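Local atomic coordinates of macrolide 2'-phosphotransferase MphH (Brachybacterium faecium, PDB entry 5UXD), a protein that probably inactivates macrolide antibiotics by transferring a phosphate from a nucleotide such as GTP to their 2'-hydroxyl, and here binds azithromycin. Residues G186-H191 with A260-E265; A156-L161 with A180-D185; A62-R67 with A141-E146. One frame throughout, in Å; residues are numbered along the deposited sequence.

Contact 1: G186-H191 with A260-E265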
loop_
_atom_site.group_PDB
_atom_site.type_symbol
_atom_site.label_atom_id
_atom_site.label_comp_id
_atom_site.label_asym_id
_atom_site.label_seq_id
_atom_site.Cartn_x
_atom_site.Cartn_y
_atom_site.Cartn_z
ATOM N N GLY A 186 2.355 -10.624 -23.898
ATOM C CA GLY A 186 2.215 -11.685 -22.915
ATOM C C GLY A 186 2.272 -11.233 -21.467
ATOM O O GLY A 186 1.795 -11.963 -20.592
ATOM N N CYS A 187 2.826 -10.046 -21.188
ATOM C CA CYS A 187 2.929 -9.568 -19.806
ATOM C C CYS A 187 1.621 -9.012 -19.264
ATOM O O CYS A 187 1.424 -8.993 -18.044
ATOM C CB CYS A 187 3.981 -8.458 -19.692
ATOM S SG CYS A 187 5.683 -9.012 -19.567
ATOM N N TRP A 188 0.741 -8.538 -20.131
ATOM C CA TRP A 188 -0.198 -7.539 -19.641
ATOM C C TRP A 188 -1.559 -8.145 -19.312
ATOM O O TRP A 188 -2.007 -9.099 -19.964
ATOM C CB TRP A 188 -0.353 -6.407 -20.669
ATOM C CG TRP A 188 0.916 -5.654 -20.730
ATOM C CD1 TRP A 188 2.003 -5.929 -21.520
ATOM C CD2 TRP A 188 1.286 -4.554 -19.905
ATOM N NE1 TRP A 188 3.018 -5.041 -21.248
ATOM C CE2 TRP A 188 2.603 -4.189 -20.259
ATOM C CE3 TRP A 188 0.625 -3.824 -18.909
ATOM C CZ2 TRP A 188 3.278 -3.128 -19.642
ATOM C CZ3 TRP A 188 1.294 -2.769 -18.301
ATOM C CH2 TRP A 188 2.604 -2.426 -18.678
ATOM N N PRO A 189 -2.231 -7.578 -18.309
ATOM C CA PRO A 189 -3.502 -8.154 -17.853
ATOM C C PRO A 189 -4.623 -7.957 -18.854
ATOM O O PRO A 189 -4.662 -6.971 -19.593
ATOM C CB PRO A 189 -3.796 -7.385 -16.555
ATOM C CG PRO A 189 -3.066 -6.067 -16.731
ATOM C CD PRO A 189 -1.804 -6.439 -17.469
ATOM N N GLY A 190 -5.562 -8.904 -18.832
ATOM C CA GLY A 190 -6.780 -8.848 -19.619
ATOM C C GLY A 190 -8.023 -8.545 -18.815
ATOM O O GLY A 190 -9.129 -8.586 -19.373
ATOM N N HIS A 191 -7.891 -8.262 -17.519
ATOM C CA HIS A 191 -9.008 -7.870 -16.678
ATOM C C HIS A 191 -8.449 -7.019 -15.548
ATOM O O HIS A 191 -7.266 -7.136 -15.188
ATOM C CB HIS A 191 -9.783 -9.083 -16.124
ATOM C CG HIS A 191 -9.030 -9.890 -15.104
ATOM N ND1 HIS A 191 -7.891 -10.609 -15.405
ATOM C CD2 HIS A 191 -9.269 -10.105 -13.784
ATOM C CE1 HIS A 191 -7.459 -11.228 -14.319
ATOM N NE2 HIS A 191 -8.273 -10.934 -13.320
ATOM N N ALA A 260 4.314 -13.632 -13.785
ATOM C CA ALA A 260 5.530 -13.489 -12.988
ATOM C C ALA A 260 6.542 -12.621 -13.724
ATOM O O ALA A 260 7.185 -11.753 -13.114
ATOM C CB ALA A 260 6.115 -14.861 -12.635
ATOM N N ARG A 261 6.652 -12.812 -15.043
ATOM C CA ARG A 261 7.524 -11.974 -15.862
ATOM C C ARG A 261 7.146 -10.507 -15.717
ATOM O O ARG A 261 7.998 -9.656 -15.435
ATOM C CB ARG A 261 7.437 -12.434 -17.323
ATOM C CG ARG A 261 8.106 -11.531 -18.360
ATOM C CD ARG A 261 7.651 -11.905 -19.788
ATOM N NE ARG A 261 7.819 -13.333 -20.056
ATOM C CZ ARG A 261 7.050 -14.048 -20.876
ATOM N NH1 ARG A 261 6.043 -13.479 -21.531
ATOM N NH2 ARG A 261 7.291 -15.340 -21.040
ATOM N N HIS A 262 5.859 -10.206 -15.918
ATOM C CA HIS A 262 5.297 -8.868 -15.747
ATOM C C HIS A 262 5.669 -8.253 -14.392
ATOM O O HIS A 262 6.066 -7.083 -14.320
ATOM C CB HIS A 262 3.769 -8.975 -15.901
ATOM C CG HIS A 262 3.033 -7.671 -15.829
ATOM N ND1 HIS A 262 3.331 -6.595 -16.636
ATOM C CD2 HIS A 262 1.974 -7.291 -15.074
ATOM C CE1 HIS A 262 2.500 -5.601 -16.366
ATOM N NE2 HIS A 262 1.667 -5.996 -15.420
ATOM N N CYS A 263 5.546 -9.030 -13.311
ATOM C CA CYS A 263 5.825 -8.507 -11.967
ATOM C C CYS A 263 7.254 -7.983 -11.853
ATOM O O CYS A 263 7.484 -6.895 -11.318
ATOM C CB CYS A 263 5.585 -9.588 -10.903
ATOM S SG CYS A 263 3.881 -9.999 -10.561
ATOM N N THR A 264 8.233 -8.763 -12.324
ATOM C CA THR A 264 9.629 -8.347 -12.209
ATOM C C THR A 264 9.928 -7.148 -13.107
ATOM O O THR A 264 10.676 -6.245 -12.716
ATOM C CB THR A 264 10.552 -9.529 -12.532
ATOM O OG1 THR A 264 10.652 -10.362 -11.371
ATOM C CG2 THR A 264 11.969 -9.051 -12.922
ATOM N N GLU A 265 9.369 -7.124 -14.323
ATOM C CA GLU A 265 9.571 -5.960 -15.181
ATOM C C GLU A 265 8.960 -4.718 -14.554
ATOM O O GLU A 265 9.559 -3.637 -14.572
ATOM C CB GLU A 265 8.961 -6.197 -16.568
ATOM C CG GLU A 265 9.681 -7.277 -17.359
ATOM C CD GLU A 265 11.181 -7.143 -17.252
ATOM O OE1 GLU A 265 11.750 -6.240 -17.910
ATOM O OE2 GLU A 265 11.785 -7.931 -16.500
#
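With CG anti to the backbone N (chi1 -177°), the His262 imidazole reaches off its helix toward the loop 186-191, while Trp188, CG anti to its carbonyl carbon (chi1 -68°), turns its indole back so that a face meets the imidazole. The two rings form a T-shaped pair, planes at 60°: the CE1 corner of His262 stands over one face of the Trp188 indole, 3.6 Å from Trp188 CE3. From the other segment's backbone, Cys187 O lies above a face of the imidazole, near its rim and 3.0 Å from His262 CG. That carbonyl has its hydrogen bond elsewhere, to Trp256 NE1. In the mainly helical C-terminal lobe of this kinase-like fold, the contact fastens the loop that follows helix 172-183 to the flank of helix 259-268. Both imidazole nitrogens are engaged, NE2 by Asp224 and ND1 by Trp181 NE1, so the ring's rotation is fixed; accepting at ND1 would leave the proton on NE2, facing the carboxylate. Farther out, Cys187 SG rests against the aliphatic part of Arg261, 3.5 Å from Arg261 CD. The arginine chain bends at chi3, and its NH1 makes a salt bridge with Asp184.

Contact 2: A156-L161 with A180-D185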
loop_
_atom_site.group_PDB
_atom_site.type_symbol
_atom_site.label_atom_id
_atom_site.label_comp_id
_atom_site.label_asym_id
_atom_site.label_seq_id
_atom_site.Cartn_x
_atom_site.Cartn_y
_atom_site.Cartn_z
ATOM N N ALA A 156 -1.419 3.834 -19.587
ATOM C CA ALA A 156 -0.869 4.692 -18.545
ATOM C C ALA A 156 0.632 4.487 -18.410
ATOM O O ALA A 156 1.394 5.455 -18.298
ATOM C CB ALA A 156 -1.559 4.416 -17.211
ATOM N N TRP A 157 1.086 3.234 -18.446
ATOM C CA TRP A 157 2.523 3.005 -18.387
ATOM C C TRP A 157 3.226 3.570 -19.618
ATOM O O TRP A 157 4.335 4.103 -19.515
ATOM C CB TRP A 157 2.801 1.512 -18.239
ATOM C CG TRP A 157 2.653 1.008 -16.843
ATOM C CD1 TRP A 157 1.613 0.266 -16.338
ATOM C CD2 TRP A 157 3.589 1.168 -15.772
ATOM N NE1 TRP A 157 1.841 -0.018 -15.014
ATOM C CE2 TRP A 157 3.052 0.509 -14.646
ATOM C CE3 TRP A 157 4.823 1.809 -15.653
ATOM C CZ2 TRP A 157 3.708 0.479 -13.412
ATOM C CZ3 TRP A 157 5.475 1.779 -14.426
ATOM C CH2 TRP A 157 4.918 1.117 -13.327
ATOM N N ARG A 158 2.602 3.464 -20.799
ATOM C CA ARG A 158 3.210 4.043 -21.995
ATOM C C ARG A 158 3.289 5.561 -21.890
ATOM O O ARG A 158 4.321 6.165 -22.218
ATOM C CB ARG A 158 2.425 3.628 -23.245
ATOM C CG ARG A 158 2.699 2.195 -23.658
ATOM C CD ARG A 158 1.716 1.739 -24.704
ATOM N NE ARG A 158 2.129 0.500 -25.364
ATOM C CZ ARG A 158 1.285 -0.419 -25.824
ATOM N NH1 ARG A 158 -0.026 -0.255 -25.702
ATOM N NH2 ARG A 158 1.749 -1.507 -26.424
ATOM N N GLN A 159 2.212 6.195 -21.432
ATOM C CA GLN A 159 2.173 7.638 -21.239
ATOM C C GLN A 159 3.191 8.074 -20.193
ATOM O O GLN A 159 3.836 9.119 -20.342
ATOM C CB GLN A 159 0.764 8.067 -20.838
ATOM C CG GLN A 159 0.637 9.515 -20.449
ATOM C CD GLN A 159 -0.764 10.045 -20.677
ATOM O OE1 GLN A 159 -1.500 10.317 -19.728
ATOM N NE2 GLN A 159 -1.146 10.181 -21.941
ATOM N N ASP A 160 3.270 7.294 -19.112
ATOM C CA ASP A 160 4.171 7.612 -18.010
ATOM C C ASP A 160 5.618 7.609 -18.472
ATOM O O ASP A 160 6.396 8.504 -18.124
ATOM C CB ASP A 160 3.978 6.615 -16.866
ATOM C CG ASP A 160 2.662 6.821 -16.104
ATOM O OD1 ASP A 160 1.960 7.818 -16.356
ATOM O OD2 ASP A 160 2.336 5.974 -15.244
ATOM N N LEU A 161 6.007 6.589 -19.241
ATOM C CA LEU A 161 7.350 6.566 -19.807
ATOM C C LEU A 161 7.597 7.797 -20.667
ATOM O O LEU A 161 8.681 8.389 -20.625
ATOM C CB LEU A 161 7.558 5.286 -20.620
ATOM C CG LEU A 161 8.878 5.178 -21.390
ATOM C CD1 LEU A 161 10.056 5.296 -20.434
ATOM C CD2 LEU A 161 8.949 3.880 -22.178
ATOM N N ALA A 180 10.653 -2.812 -24.204
ATOM C CA ALA A 180 10.429 -4.219 -24.525
ATOM C C ALA A 180 9.336 -4.819 -23.650
ATOM O O ALA A 180 8.591 -5.698 -24.095
ATOM C CB ALA A 180 11.730 -5.004 -24.363
ATOM N N TRP A 181 9.245 -4.369 -22.394
ATOM C CA TRP A 181 8.176 -4.795 -21.500
ATOM C C TRP A 181 6.826 -4.316 -22.019
ATOM O O TRP A 181 5.869 -5.096 -22.113
ATOM C CB TRP A 181 8.463 -4.254 -20.082
ATOM C CG TRP A 181 7.335 -4.329 -19.099
ATOM C CD1 TRP A 181 6.544 -5.398 -18.847
ATOM C CD2 TRP A 181 6.916 -3.295 -18.190
ATOM N NE1 TRP A 181 5.646 -5.101 -17.855
ATOM C CE2 TRP A 181 5.842 -3.807 -17.446
ATOM C CE3 TRP A 181 7.324 -1.978 -17.968
ATOM C CZ2 TRP A 181 5.176 -3.054 -16.477
ATOM C CZ3 TRP A 181 6.668 -1.230 -17.016
ATOM C CH2 TRP A 181 5.593 -1.767 -16.284
ATOM N N LEU A 182 6.744 -3.037 -22.400
ATOM C CA LEU A 182 5.478 -2.477 -22.853
ATOM C C LEU A 182 5.034 -3.089 -24.171
ATOM O O LEU A 182 3.832 -3.125 -24.454
ATOM C CB LEU A 182 5.585 -0.952 -22.991
ATOM C CG LEU A 182 5.855 -0.191 -21.680
ATOM C CD1 LEU A 182 6.401 1.200 -21.955
ATOM C CD2 LEU A 182 4.578 -0.105 -20.857
ATOM N N ALA A 183 5.971 -3.606 -24.963
ATOM C CA ALA A 183 5.626 -4.223 -26.240
ATOM C C ALA A 183 5.250 -5.700 -26.131
ATOM O O ALA A 183 4.660 -6.245 -27.074
ATOM C CB ALA A 183 6.795 -4.064 -27.223
ATOM N N ASP A 184 5.565 -6.364 -25.019
ATOM C CA ASP A 184 5.307 -7.801 -24.887
ATOM C C ASP A 184 3.867 -8.035 -24.441
ATOM O O ASP A 184 3.532 -7.910 -23.252
ATOM C CB ASP A 184 6.295 -8.437 -23.915
ATOM C CG ASP A 184 5.988 -9.890 -23.646
ATOM O OD1 ASP A 184 5.365 -10.542 -24.517
ATOM O OD2 ASP A 184 6.367 -10.373 -22.555
ATOM N N ASP A 185 3.022 -8.407 -25.408
ATOM C CA ASP A 185 1.609 -8.651 -25.133
ATOM C C ASP A 185 1.415 -9.684 -24.036
ATOM O O ASP A 185 0.411 -9.640 -23.317
ATOM C CB ASP A 185 0.902 -9.139 -26.397
ATOM C CG ASP A 185 0.628 -8.035 -27.396
ATOM O OD1 ASP A 185 0.740 -6.839 -27.055
ATOM O OD2 ASP A 185 0.295 -8.388 -28.539
#
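Leu182 leaves helix 172-183 with CB directed at helix 150-167, and its CG, anti to the carbonyl carbon (chi1 -64°), splits into two methyls that find different partners. CD1 meets the tip of Leu161, 3.7 Å from Leu161 CD2. The other branch, CD2, lies 3.6 Å from Trp157 CB and also faces the aliphatic start of Arg158, where CG is 4.1 Å away. Leucine and arginine slide past one another in opposite directions, which carries the extended Arg158 chain toward the carbonyl end of helix 172-183; Arg158 NH2 stops 3.3 Å from Leu182 O, an oxygen that Arg154 hydrogen-bonds.

Beside this aliphatic layer two indoles form a T-shaped pair. Trp181 sends its six-membered edge at Trp157, placing CH2 over the centre of the ring system and 3.6 Å from Trp157 CD2, with the planes at 68°. Here an antiparallel helical hairpin closes on itself, the short turn after helix 150-167 returning the chain alongside. Trp181 NE1 points elsewhere, to His262, and Trp188 stacks on the same indole. The interface therefore holds by carbon surfaces and an aromatic C-H directed at a pi face, while at its margin Arg154 and Arg158 lie beside the C-terminal end of helix 172-183, whose partial negative charge they would be expected to suit; Asp185, salt-bridged to Arg154, probably offsets part of their like charges.

Contact 3: A62-R67 with A141-E146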
loop_
_atom_site.group_PDB
_atom_site.type_symbol
_atom_site.label_atom_id
_atom_site.label_comp_id
_atom_site.label_asym_id
_atom_site.label_seq_id
_atom_site.Cartn_x
_atom_site.Cartn_y
_atom_site.Cartn_z
ATOM N N ALA A 62 -8.209 10.972 2.733
ATOM C CA ALA A 62 -8.794 10.277 3.872
ATOM C C ALA A 62 -10.260 9.965 3.644
ATOM O O ALA A 62 -10.745 8.920 4.089
ATOM C CB ALA A 62 -8.621 11.110 5.148
ATOM N N ALA A 63 -10.990 10.842 2.953
ATOM C CA ALA A 63 -12.403 10.564 2.729
ATOM C C ALA A 63 -12.585 9.386 1.778
ATOM O O ALA A 63 -13.457 8.537 1.995
ATOM C CB ALA A 63 -13.113 11.808 2.198
ATOM N N VAL A 64 -11.773 9.319 0.719
ATOM C CA VAL A 64 -11.832 8.184 -0.202
ATOM C C VAL A 64 -11.497 6.900 0.536
ATOM O O VAL A 64 -12.188 5.882 0.402
ATOM C CB VAL A 64 -10.873 8.396 -1.389
ATOM C CG1 VAL A 64 -10.793 7.122 -2.247
ATOM C CG2 VAL A 64 -11.312 9.568 -2.238
ATOM N N GLU A 65 -10.410 6.937 1.314
ATOM C CA GLU A 65 -9.975 5.774 2.076
ATOM C C GLU A 65 -11.056 5.323 3.047
ATOM O O GLU A 65 -11.292 4.120 3.212
ATOM C CB GLU A 65 -8.679 6.103 2.818
ATOM C CG GLU A 65 -8.195 5.005 3.753
ATOM C CD GLU A 65 -6.934 5.386 4.493
ATOM O OE1 GLU A 65 -6.681 6.602 4.661
ATOM O OE2 GLU A 65 -6.198 4.471 4.911
ATOM N N GLY A 66 -11.744 6.274 3.680
ATOM C CA GLY A 66 -12.818 5.906 4.585
ATOM C C GLY A 66 -13.958 5.210 3.872
ATOM O O GLY A 66 -14.507 4.227 4.373
ATOM N N ARG A 67 -14.333 5.711 2.694
ATOM C CA ARG A 67 -15.393 5.061 1.936
ATOM C C ARG A 67 -14.962 3.674 1.488
ATOM O O ARG A 67 -15.755 2.729 1.516
ATOM C CB ARG A 67 -15.791 5.920 0.732
ATOM C CG ARG A 67 -16.589 7.176 1.100
ATOM C CD ARG A 67 -17.174 7.876 -0.140
ATOM N NE ARG A 67 -16.142 8.513 -0.961
ATOM C CZ ARG A 67 -15.702 9.759 -0.807
ATOM N NH1 ARG A 67 -16.176 10.528 0.162
ATOM N NH2 ARG A 67 -14.764 10.233 -1.616
ATOM N N ALA A 141 -15.542 1.415 -7.438
ATOM C CA ALA A 141 -15.404 2.694 -8.133
ATOM C C ALA A 141 -16.186 3.809 -7.449
ATOM O O ALA A 141 -15.770 4.975 -7.492
ATOM C CB ALA A 141 -15.869 2.560 -9.588
ATOM N N ALA A 142 -17.328 3.486 -6.831
ATOM C CA ALA A 142 -18.147 4.523 -6.205
ATOM C C ALA A 142 -17.438 5.215 -5.045
ATOM O O ALA A 142 -17.851 6.310 -4.655
ATOM C CB ALA A 142 -19.482 3.940 -5.725
ATOM N N THR A 143 -16.370 4.618 -4.503
ATOM C CA THR A 143 -15.650 5.241 -3.396
ATOM C C THR A 143 -14.826 6.448 -3.834
ATOM O O THR A 143 -14.464 7.279 -2.988
ATOM C CB THR A 143 -14.724 4.228 -2.730
ATOM O OG1 THR A 143 -13.618 3.962 -3.598
ATOM C CG2 THR A 143 -15.460 2.929 -2.433
ATOM N N GLY A 144 -14.512 6.559 -5.124
ATOM C CA GLY A 144 -13.696 7.645 -5.638
ATOM C C GLY A 144 -12.287 7.253 -6.036
ATOM O O GLY A 144 -11.548 8.102 -6.552
ATOM N N ILE A 145 -11.893 5.995 -5.827
ATOM C CA ILE A 145 -10.568 5.562 -6.248
ATOM C C ILE A 145 -10.464 5.591 -7.771
ATOM O O ILE A 145 -11.465 5.562 -8.503
ATOM C CB ILE A 145 -10.254 4.162 -5.696
ATOM C CG1 ILE A 145 -11.250 3.140 -6.250
ATOM C CG2 ILE A 145 -10.273 4.169 -4.176
ATOM C CD1 ILE A 145 -10.920 1.687 -5.860
ATOM N N GLU A 146 -9.223 5.655 -8.249
ATOM C CA GLU A 146 -8.946 5.581 -9.677
ATOM C C GLU A 146 -9.385 4.234 -10.234
ATOM O O GLU A 146 -9.330 3.209 -9.555
ATOM C CB GLU A 146 -7.457 5.782 -9.942
ATOM C CG GLU A 146 -6.986 7.226 -9.846
ATOM C CD GLU A 146 -7.551 8.112 -10.943
ATOM O OE1 GLU A 146 -6.785 8.471 -11.863
ATOM O OE2 GLU A 146 -8.751 8.465 -10.875
#
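Thr143 O is gripped twice, both times by the side of one guanidinium. Arg67 NE gives the shorter and straighter bond, 2.9 Å to Thr143 O with an N-H...O angle of 161°; Arg67 NH2 reaches the same Thr143 O at 3.3 Å and a more bent 137°. The oxygen lies almost in the guanidinium plane, yet both donors stand above the carbonyl plane rather than on a lone pair. A bend at chi3 (-70°) turns the arginine back along its own helix.

Beside the polar grip the packing is aliphatic. Val64 CG1, anti to the backbone N, touches Ile145 CG2 at 3.6 Å, and Arg67 CB sits 4.0 Å from Thr143 CB. The loop approaches as a type I turn, Ala141 to Gly144, that ends helix 137-141; Gly144 takes positive phi, and a side chain there would collide with the preceding carbonyl and crowd Val64 CG2. Thr143 OG1 stays within its own turn, bonded to Ala140 O and weakly, at 3.5 Å, by Ile145 N. In kinase-like terms, helix 59-72 of the N-terminal lobe, whose Glu65 makes a weak, long ion pair with the GDP-site residue Arg51, meets a loop of the C-terminal lobe. A charged donor thus holds a neutral backbone oxygen by two bonds, and the cation would be expected to polarise this carbonyl in the turn just after helix 137-141.

Overall arrangement
From the N terminus, helix 59-72 supplies the first half of contact 3, which closes at the loop 141-146 after the rest of the N-lobe sheet, strands 99-104 and 110-112, and helices 119-133 and 137-141. Contact 2 then opens on helix 150-167 and closes a short hairpin with helix 172-183. Contact 1 begins next at Gly186 and closes about seventy residues later on helix 259-268. The three loops follow in series, neither nesting nor crossing. Contacts 1 and 2, centres 11 Å apart, meet at Trp181 of contact 2, which touches Trp188, His262 and Glu265 of contact 1, joining three helices of the C-terminal lobe; contact 3, about 26 Å from contact 1 centre to centre, joins the lobes.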